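PDB 5VM8: ribosomal RNA small subunit methyltransferase E from Neisseria gonorrhoeae, which probably methylates N3 of a specific uridine in 16S ribosomal RNA, using S-adenosyl methionine as the methyl donor. Local coordinates for residues I159-A164 with G203-Q208. Residues are numbered along the deposited sequence; the frame is centred on the assembly and turned at random.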
ATOM      1  N   ILE A 159       5.084 -14.660   0.489  1.00 46.73           N
ATOM      2  CA  ILE A 159       5.652 -15.692   1.346  1.00 47.22           C
ATOM      3  C   ILE A 159       4.521 -16.346   2.130  1.00 44.95           C
ATOM      4  O   ILE A 159       3.410 -15.821   2.228  1.00 39.72           O
ATOM      5  CB  ILE A 159       6.718 -15.139   2.322  1.00 49.19           C
ATOM      6  CG1 ILE A 159       6.208 -13.893   3.064  1.00 51.80           C
ATOM      7  CG2 ILE A 159       7.996 -14.818   1.594  1.00 49.74           C
ATOM      8  CD1 ILE A 159       7.276 -13.217   3.952  1.00 52.23           C
ATOM      9  N   GLY A 160       4.835 -17.476   2.754  1.00 48.71           N
ATOM     10  CA  GLY A 160       3.867 -18.107   3.614  1.00 45.10           C
ATOM     11  C   GLY A 160       3.716 -17.364   4.926  1.00 42.83           C
ATOM     12  O   GLY A 160       4.540 -16.536   5.310  1.00 47.89           O
ATOM     13  N   TYR A 161       2.623 -17.674   5.617  1.00 54.00           N
ATOM     14  CA  TYR A 161       2.324 -17.036   6.892  1.00 51.51           C
ATOM     15  C   TYR A 161       3.435 -17.261   7.913  1.00 62.95           C
ATOM     16  O   TYR A 161       3.946 -16.307   8.516  1.00 61.79           O
ATOM     17  CB  TYR A 161       0.991 -17.571   7.401  1.00 53.10           C
ATOM     18  CG  TYR A 161       0.608 -17.173   8.801  1.00 55.27           C
ATOM     19  CD1 TYR A 161      -0.083 -15.975   9.044  1.00 49.80           C
ATOM     20  CD2 TYR A 161       0.880 -18.012   9.879  1.00 53.05           C
ATOM     21  CE1 TYR A 161      -0.465 -15.623  10.334  1.00 45.74           C
ATOM     22  CE2 TYR A 161       0.512 -17.662  11.168  1.00 51.39           C
ATOM     23  CZ  TYR A 161      -0.168 -16.480  11.389  1.00 49.11           C
ATOM     24  OH  TYR A 161      -0.541 -16.148  12.664  1.00 54.61           O
ATOM     25  N   ARG A 162       3.850 -18.519   8.089  1.00 69.68           N
ATOM     26  CA  ARG A 162       4.830 -18.847   9.121  1.00 71.65           C
ATOM     27  C   ARG A 162       6.140 -18.097   8.905  1.00 74.79           C
ATOM     28  O   ARG A 162       6.675 -17.489   9.841  1.00 78.25           O
ATOM     29  CB  ARG A 162       5.071 -20.360   9.142  1.00 69.80           C
ATOM     30  N   GLU A 163       6.629 -18.058   7.660  1.00 70.66           N
ATOM     31  CA  GLU A 163       7.884 -17.374   7.379  1.00 68.45           C
ATOM     32  C   GLU A 163       7.776 -15.878   7.659  1.00 71.28           C
ATOM     33  O   GLU A 163       8.741 -15.263   8.126  1.00 81.87           O
ATOM     34  CB  GLU A 163       8.303 -17.612   5.929  1.00 70.56           C
ATOM     35  CG  GLU A 163       9.640 -16.967   5.574  1.00 84.30           C
ATOM     36  CD  GLU A 163       9.934 -16.969   4.084  1.00 88.41           C
ATOM     37  OE1 GLU A 163       9.246 -17.709   3.349  1.00 92.24           O
ATOM     38  OE2 GLU A 163      10.843 -16.223   3.647  1.00 84.21           O
ATOM     39  N   ALA A 164       6.608 -15.277   7.391  1.00 59.67           N
ATOM     40  CA  ALA A 164       6.413 -13.846   7.609  1.00 69.37           C
ATOM     41  C   ALA A 164       6.361 -13.454   9.083  1.00 78.30           C
ATOM     42  O   ALA A 164       6.510 -12.264   9.394  1.00 80.40           O
ATOM     43  CB  ALA A 164       5.122 -13.377   6.933  1.00 62.69           C
ATOM     44  N   GLY A 203     -11.803 -16.814   4.921  1.00 64.88           N
ATOM     45  CA  GLY A 203     -12.003 -17.933   5.828  1.00 62.65           C
ATOM     46  C   GLY A 203     -11.448 -17.732   7.224  1.00 61.92           C
ATOM     47  O   GLY A 203     -11.766 -18.525   8.120  1.00 68.53           O
ATOM     48  N   GLY A 204     -10.589 -16.725   7.424  1.00 50.56           N
ATOM     49  CA  GLY A 204     -10.090 -16.423   8.749  1.00 44.07           C
ATOM     50  C   GLY A 204      -8.832 -17.184   9.123  1.00 53.92           C
ATOM     51  O   GLY A 204      -8.203 -17.883   8.321  1.00 55.41           O
ATOM     52  N   TRP A 205      -8.441 -17.002  10.381  1.00 51.01           N
ATOM     53  CA  TRP A 205      -7.288 -17.699  10.943  1.00 52.50           C
ATOM     54  C   TRP A 205      -7.645 -19.098  11.446  1.00 58.10           C
ATOM     55  O   TRP A 205      -8.729 -19.317  11.991  1.00 73.18           O
ATOM     56  CB  TRP A 205      -6.705 -16.907  12.113  1.00 45.82           C
ATOM     57  CG  TRP A 205      -6.264 -15.514  11.789  1.00 37.80           C
ATOM     58  CD1 TRP A 205      -6.674 -14.353  12.392  1.00 35.48           C
ATOM     59  CD2 TRP A 205      -5.303 -15.138  10.800  1.00 36.48           C
ATOM     60  NE1 TRP A 205      -6.014 -13.286  11.840  1.00 41.37           N
ATOM     61  CE2 TRP A 205      -5.170 -13.741  10.857  1.00 38.81           C
ATOM     62  CE3 TRP A 205      -4.537 -15.856   9.867  1.00 45.85           C
ATOM     63  CZ2 TRP A 205      -4.287 -13.040  10.034  1.00 41.90           C
ATOM     64  CZ3 TRP A 205      -3.680 -15.159   9.031  1.00 45.63           C
ATOM     65  CH2 TRP A 205      -3.575 -13.760   9.108  1.00 45.13           C
ATOM     66  N   THR A 206      -6.702 -20.041  11.308  1.00 51.87           N
ATOM     67  CA  THR A 206      -6.861 -21.301  12.043  1.00 60.71           C
ATOM     68  C   THR A 206      -6.384 -21.142  13.487  1.00 55.12           C
ATOM     69  O   THR A 206      -5.599 -20.249  13.821  1.00 51.33           O
ATOM     70  CB  THR A 206      -6.105 -22.497  11.402  1.00 62.27           C
ATOM     71  OG1 THR A 206      -4.684 -22.314  11.512  1.00 57.06           O
ATOM     72  CG2 THR A 206      -6.514 -22.779   9.963  1.00 60.69           C
ATOM     73  N   GLU A 207      -6.857 -22.059  14.334  1.00 71.39           N
ATOM     74  CA  GLU A 207      -6.498 -22.061  15.750  1.00 74.05           C
ATOM     75  C   GLU A 207      -4.987 -22.109  15.939  1.00 67.72           C
ATOM     76  O   GLU A 207      -4.432 -21.375  16.766  1.00 61.82           O
ATOM     77  CB  GLU A 207      -7.176 -23.261  16.424  1.00 86.25           C
ATOM     78  CG  GLU A 207      -7.103 -23.342  17.943  1.00 94.55           C
ATOM     79  CD  GLU A 207      -7.480 -24.736  18.465  1.00106.56           C
ATOM     80  OE1 GLU A 207      -7.655 -25.657  17.638  1.00110.69           O
ATOM     81  OE2 GLU A 207      -7.596 -24.918  19.697  1.00109.77           O
ATOM     82  N   GLN A 208      -4.304 -22.954  15.156  1.00 70.73           N
ATOM     83  CA  GLN A 208      -2.847 -23.049  15.215  1.00 65.57           C
ATOM     84  C   GLN A 208      -2.195 -21.767  14.708  1.00 61.56           C
ATOM     85  O   GLN A 208      -1.160 -21.343  15.231  1.00 58.89           O
ATOM     86  CB  GLN A 208      -2.353 -24.270  14.419  1.00 64.11           C
TER
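A first torsion of 172° sets the ring of Y161 opposite its backbone N and beside its carbonyl carbon, while in W205 CG lies anti to the carbonyl carbon, beside the backbone N, and the end of the indole comes nearer to Y161 than its base does. The two side chains bridge backbones whose CA atoms, at Y161 and W205, stand 10.5 Å apart. They cross at about a right angle, and the six-membered ring of the indole does the touching: W205 CZ3 sits 3.5 Å from Y161 CE1 and 3.7 Å from Y161 CD1, while W205 CH2 approaches Y161 CE1 to 3.8 Å. The ring planes are inclined at 47°, an oblique apolar contact. Each aromatic also has a polar partner: Y161 OH hydrogen-bonds to the carbonyl O of E209, in the helix 207-215, and W205 NE1 to the carbonyl O of M177. M198 of the strand 195-199 touches both side chains. The pair thus joins the start of the short helix after strand 159-160, at one edge of the parallel sheet, to the loop leading into the helix 207-215, within the alpha/beta methyltransferase domain of the SPOUT class, known for its trefoil knot.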